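Local atomic coordinates of cystathionine beta-lyases/cystathionine gamma-synthases (Corynebacterium glutamicum, PDB entry 5X5H), a protein that probably catalyses the pyridoxal-phosphate-dependent joining of O-succinyl-L-homoserine and L-cysteine into L,L-cystathionine, with release of succinate, in methionine biosynthesis. Residues K167-G171 / T172-L176; E341-A344 / T345-Q349. All blocks are in the same frame, centred on the assembly; numbering follows the deposited sequence.

Contact 1 (K167-G171 / T172-L176); sequences KLTEG and TNAKL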
loop_
_atom_site.group_PDB
_atom_site.type_symbol
_atom_site.label_atom_id
_atom_site.label_comp_id
_atom_site.label_asym_id
_atom_site.label_seq_id
_atom_site.Cartn_x
_atom_site.Cartn_y
_atom_site.Cartn_z
ATOM N N LYS A 167 -40.140 -12.373 13.334
ATOM C CA LYS A 167 -41.419 -13.121 13.361
ATOM C C LYS A 167 -42.502 -12.474 12.526
ATOM O O LYS A 167 -43.361 -13.151 11.905
ATOM C CB LYS A 167 -41.949 -13.304 14.786
ATOM C CG LYS A 167 -41.149 -14.285 15.640
ATOM C CD LYS A 167 -41.760 -14.403 17.081
ATOM C CE LYS A 167 -40.878 -15.055 18.153
ATOM N NZ LYS A 167 -40.131 -16.210 17.581
ATOM N N LEU A 168 -42.558 -11.136 12.476
ATOM C CA LEU A 168 -43.522 -10.450 11.602
ATOM C C LEU A 168 -43.454 -10.728 10.108
ATOM O O LEU A 168 -44.370 -10.458 9.341
ATOM C CB LEU A 168 -43.479 -8.923 11.745
ATOM C CG LEU A 168 -43.614 -8.427 13.163
ATOM C CD1 LEU A 168 -43.481 -6.931 13.179
ATOM C CD2 LEU A 168 -44.963 -8.810 13.827
ATOM N N THR A 169 -42.267 -11.160 9.645
ATOM C CA THR A 169 -42.143 -11.441 8.237
ATOM C C THR A 169 -42.686 -12.825 7.811
ATOM O O THR A 169 -42.862 -13.030 6.609
ATOM C CB THR A 169 -40.649 -11.387 7.765
ATOM O OG1 THR A 169 -39.936 -12.497 8.304
ATOM C CG2 THR A 169 -40.051 -10.017 8.106
ATOM N N GLU A 170 -43.005 -13.685 8.769
ATOM C CA GLU A 170 -43.645 -15.024 8.444
ATOM C C GLU A 170 -44.980 -14.779 7.778
ATOM O O GLU A 170 -45.757 -13.909 8.193
ATOM C CB GLU A 170 -43.749 -15.902 9.686
ATOM C CG GLU A 170 -42.381 -16.215 10.283
ATOM C CD GLU A 170 -42.454 -16.978 11.588
ATOM O OE1 GLU A 170 -41.403 -17.349 12.133
ATOM O OE2 GLU A 170 -43.573 -17.210 12.080
ATOM N N GLY A 171 -45.243 -15.481 6.661
ATOM C CA GLY A 171 -46.469 -15.320 5.872
ATOM C C GLY A 171 -46.478 -14.160 4.953
ATOM O O GLY A 171 -47.517 -13.714 4.464
ATOM N N THR A 172 -45.294 -13.514 4.806
ATOM C CA THR A 172 -45.171 -12.313 4.000
ATOM C C THR A 172 -44.036 -12.567 3.019
ATOM O O THR A 172 -43.293 -13.509 3.200
ATOM C CB THR A 172 -44.895 -10.993 4.773
ATOM O OG1 THR A 172 -43.506 -10.875 5.136
ATOM C CG2 THR A 172 -45.744 -10.813 6.076
ATOM N N ASN A 173 -43.976 -11.700 2.039
ATOM C CA ASN A 173 -42.840 -11.610 1.156
ATOM C C ASN A 173 -41.809 -10.547 1.631
ATOM O O ASN A 173 -41.024 -10.108 0.796
ATOM C CB ASN A 173 -43.328 -11.209 -0.245
ATOM C CG ASN A 173 -44.173 -12.281 -0.903
ATOM O OD1 ASN A 173 -43.964 -13.485 -0.723
ATOM N ND2 ASN A 173 -45.090 -11.849 -1.698
ATOM N N ALA A 174 -41.857 -10.108 2.877
ATOM C CA ALA A 174 -40.882 -9.102 3.396
ATOM C C ALA A 174 -39.656 -9.839 3.903
ATOM O O ALA A 174 -39.761 -10.866 4.508
ATOM C CB ALA A 174 -41.470 -8.251 4.457
ATOM N N LYS A 175 -38.498 -9.242 3.660
ATOM C CA LYS A 175 -37.256 -9.680 4.307
ATOM C C LYS A 175 -36.795 -8.650 5.360
ATOM O O LYS A 175 -36.940 -7.465 5.051
ATOM C CB LYS A 175 -36.159 -9.928 3.269
ATOM C CG LYS A 175 -36.484 -11.159 2.341
ATOM C CD LYS A 175 -35.296 -11.377 1.421
ATOM C CE LYS A 175 -35.627 -12.369 0.285
ATOM N NZ LYS A 175 -36.215 -13.573 0.834
ATOM N N LEU A 176 -36.270 -9.103 6.449
ATOM C CA LEU A 176 -35.655 -8.271 7.471
ATOM C C LEU A 176 -34.150 -8.186 7.206
ATOM O O LEU A 176 -33.475 -9.253 7.228
ATOM C CB LEU A 176 -35.910 -8.780 8.836
ATOM C CG LEU A 176 -35.196 -8.156 10.008
ATOM C CD1 LEU A 176 -35.496 -6.648 10.092
ATOM C CD2 LEU A 176 -35.415 -8.932 11.291
#
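Thr169 and Thr172 meet where the chain doubles back between helix 162-167 and strand 175-179, and the two threonines play unlike parts. Thr172 reaches back with its hydroxyl: OG1 donates to Thr169 O at 2.7 Å, while the backbone N of Thr172 closes a type II turn on Thr169 O at 3.1 Å. Both donors come from the same face of that carbonyl, the N-H standing 40° above its plane and the hydroxyl tilted less. With OG1 set between the backbone N and the carbonyl carbon (chi1 79°), the hydroxyl can grip backward and forward, since it also accepts from Ala174 N at 2.9 Å in an ST turn. The methyl CG2 falls on the other branch, beside Leu168 O at 3.6 Å.

Thr169 instead turns its hydroxyl to Ala166 O of the preceding helix and offers carbon to the residues leading into the strand. Its CB lies 3.4 Å from Ala174 O, and its CG2 approaches the CB atoms of Ala174 and Leu176, both of which point toward 167-171. A small methyl suits this buried spot, which Ile147 of strand 144-150 also borders. Gly171 fits the turn for a backbone reason, because its positive phi (80°) favours glycine.

Leu176 carries the packing on, against Ile162, Val165 and Ala166 of the helix. Chemically, one carbonyl takes two donors and one hydroxyl both gives and accepts, which ties two successive turns together and probably fixes the course of the chain into a central strand of the cofactor-binding domain's sheet.

Contact 2 (E341-A344 / T345-Q349); sequences EHPA and TMTHQ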
loop_
_atom_site.group_PDB
_atom_site.type_symbol
_atom_site.label_atom_id
_atom_site.label_comp_id
_atom_site.label_asym_id
_atom_site.label_seq_id
_atom_site.Cartn_x
_atom_site.Cartn_y
_atom_site.Cartn_z
ATOM N N GLU A 341 -19.211 14.328 17.419
ATOM C CA GLU A 341 -19.818 15.176 16.375
ATOM C C GLU A 341 -21.172 15.652 16.849
ATOM O O GLU A 341 -21.700 15.218 17.834
ATOM C CB GLU A 341 -19.923 14.425 15.068
ATOM C CG GLU A 341 -20.887 13.251 15.106
ATOM C CD GLU A 341 -21.965 13.201 14.036
ATOM O OE1 GLU A 341 -22.049 14.062 13.216
ATOM O OE2 GLU A 341 -22.723 12.204 14.007
ATOM N N HIS A 342 -21.677 16.625 16.137
ATOM C CA HIS A 342 -23.045 17.232 16.336
ATOM C C HIS A 342 -23.995 16.739 15.209
ATOM O O HIS A 342 -23.899 17.303 14.051
ATOM C CB HIS A 342 -22.845 18.671 16.309
ATOM C CG HIS A 342 -24.101 19.457 16.593
ATOM N ND1 HIS A 342 -24.652 20.354 15.678
ATOM C CD2 HIS A 342 -24.874 19.485 17.719
ATOM C CE1 HIS A 342 -25.730 20.895 16.251
ATOM N NE2 HIS A 342 -25.905 20.369 17.472
ATOM N N PRO A 343 -24.738 15.672 15.279
ATOM C CA PRO A 343 -25.461 15.078 14.084
ATOM C C PRO A 343 -26.360 15.983 13.341
ATOM O O PRO A 343 -26.382 15.902 12.106
ATOM C CB PRO A 343 -26.148 13.816 14.597
ATOM C CG PRO A 343 -25.377 13.486 15.849
ATOM C CD PRO A 343 -24.851 14.766 16.413
ATOM N N ALA A 344 -26.976 16.921 14.018
ATOM C CA ALA A 344 -27.956 17.801 13.309
ATOM C C ALA A 344 -27.301 18.610 12.225
ATOM O O ALA A 344 -27.981 18.883 11.205
ATOM C CB ALA A 344 -28.613 18.700 14.343
ATOM N N THR A 345 -26.010 18.958 12.397
ATOM C CA THR A 345 -25.306 19.802 11.401
ATOM C C THR A 345 -24.312 18.964 10.614
ATOM O O THR A 345 -23.729 19.452 9.629
ATOM C CB THR A 345 -24.646 21.043 12.099
ATOM O OG1 THR A 345 -23.723 20.580 13.080
ATOM C CG2 THR A 345 -25.713 21.961 12.762
ATOM N N MET A 346 -24.044 17.705 10.923
ATOM C CA MET A 346 -22.970 17.021 10.348
ATOM C C MET A 346 -23.544 15.773 9.773
ATOM O O MET A 346 -24.114 15.856 8.716
ATOM C CB MET A 346 -21.858 16.734 11.480
ATOM C CG MET A 346 -21.129 17.990 11.982
ATOM S SD MET A 346 -19.971 17.915 13.418
ATOM C CE MET A 346 -18.647 16.836 12.746
ATOM N N THR A 347 -23.476 14.601 10.397
ATOM C CA THR A 347 -23.818 13.332 9.654
ATOM C C THR A 347 -25.274 13.175 9.261
ATOM O O THR A 347 -25.636 12.369 8.367
ATOM C CB THR A 347 -23.501 12.085 10.503
ATOM O OG1 THR A 347 -24.183 12.204 11.774
ATOM C CG2 THR A 347 -21.945 11.900 10.648
ATOM N N HIS A 348 -26.173 13.918 9.976
ATOM C CA HIS A 348 -27.597 13.765 9.803
ATOM C C HIS A 348 -28.205 15.044 9.297
ATOM O O HIS A 348 -29.437 15.181 9.359
ATOM C CB HIS A 348 -28.298 13.281 11.116
ATOM C CG HIS A 348 -28.009 11.851 11.434
ATOM N ND1 HIS A 348 -26.737 11.414 11.755
ATOM C CD2 HIS A 348 -28.778 10.759 11.355
ATOM C CE1 HIS A 348 -26.748 10.095 11.926
ATOM N NE2 HIS A 348 -27.985 9.664 11.677
ATOM N N GLN A 349 -27.400 15.960 8.760
ATOM C CA GLN A 349 -28.016 17.176 8.171
ATOM C C GLN A 349 -29.011 16.768 7.046
ATOM O O GLN A 349 -30.089 17.407 6.924
ATOM C CB GLN A 349 -26.922 18.118 7.675
ATOM C CG GLN A 349 -27.445 19.228 6.764
ATOM C CD GLN A 349 -26.434 20.329 6.564
ATOM O OE1 GLN A 349 -25.225 20.148 6.784
ATOM N NE2 GLN A 349 -26.922 21.480 6.121
#
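Glu341 bends across to Thr347, meeting its side chain at about a right angle, and holds it with both carboxylate oxygens, each through the syn lone pair: OE1 takes the backbone N of Thr347 at 3.2 Å and OE2 its hydroxyl OG1 at 2.7 Å. A bend at chi2 (127°) turns the carboxylate to this two-pronged grip, and Arg364 gives OE2 a salt bridge as well. The Met346 side chain runs antiparallel to that of Glu341, its CE 3.6 Å from Glu341 CB.

His342 follows. Its N points almost straight at Met346 SD in a weak bond, and its O accepts from Thr345 N. The ring, swung anti to the backbone N (chi1 -176°), shares a hydrogen bond of 2.8 Å between ND1 and Thr345 OG1, which lies at the ring edge in its plane, while NE2 bonds to Arg360 O.

Pro343, whose fixed phi suits the tight bend, presents its O to two donors on opposite faces: His348 N at 2.9 Å and Met346 N at 3.2 Å. Its CB also lies 3.8 Å from His348 ND1, and that nitrogen donates in the ring plane to Thr347 OG1.

Ala344, whose methyl bends away from most of 345-349, brings its O to Gln349 CA in a CH...O contact of 3.5 Å.

Together with a type I turn from Met346 to Gln349, these bonds make a compact loop after strand 339-341 that borders the pyridoxal phosphate pocket: His348 NE2 bonds to Asn154 O, the backbone of a pocket residue.

Contact 1 and contact 2 belong to one chain but do not touch: their centres are 33 Å apart and their nearest atoms about 18 Å. Contact 1 leads into strand 175-179 of the seven-stranded sheet, whose end supplies the cofactor-pocket residue Asp179, though the Leu176 side chain is still about 14 Å from the pyridoxal phosphate. Contact 2 follows strand 339-341 of the smaller sheet and comes closer, with the His348 side chain about 7 Å from the cofactor. It also faces the second subunit, where Met346 packs on Gln40 of that chain, a residue of a magnesium site, and the Met346 side chain is about 5 Å from a bound magnesium ion. The two turns therefore serve different sheets, and contact 2 alone lies beside the pocket.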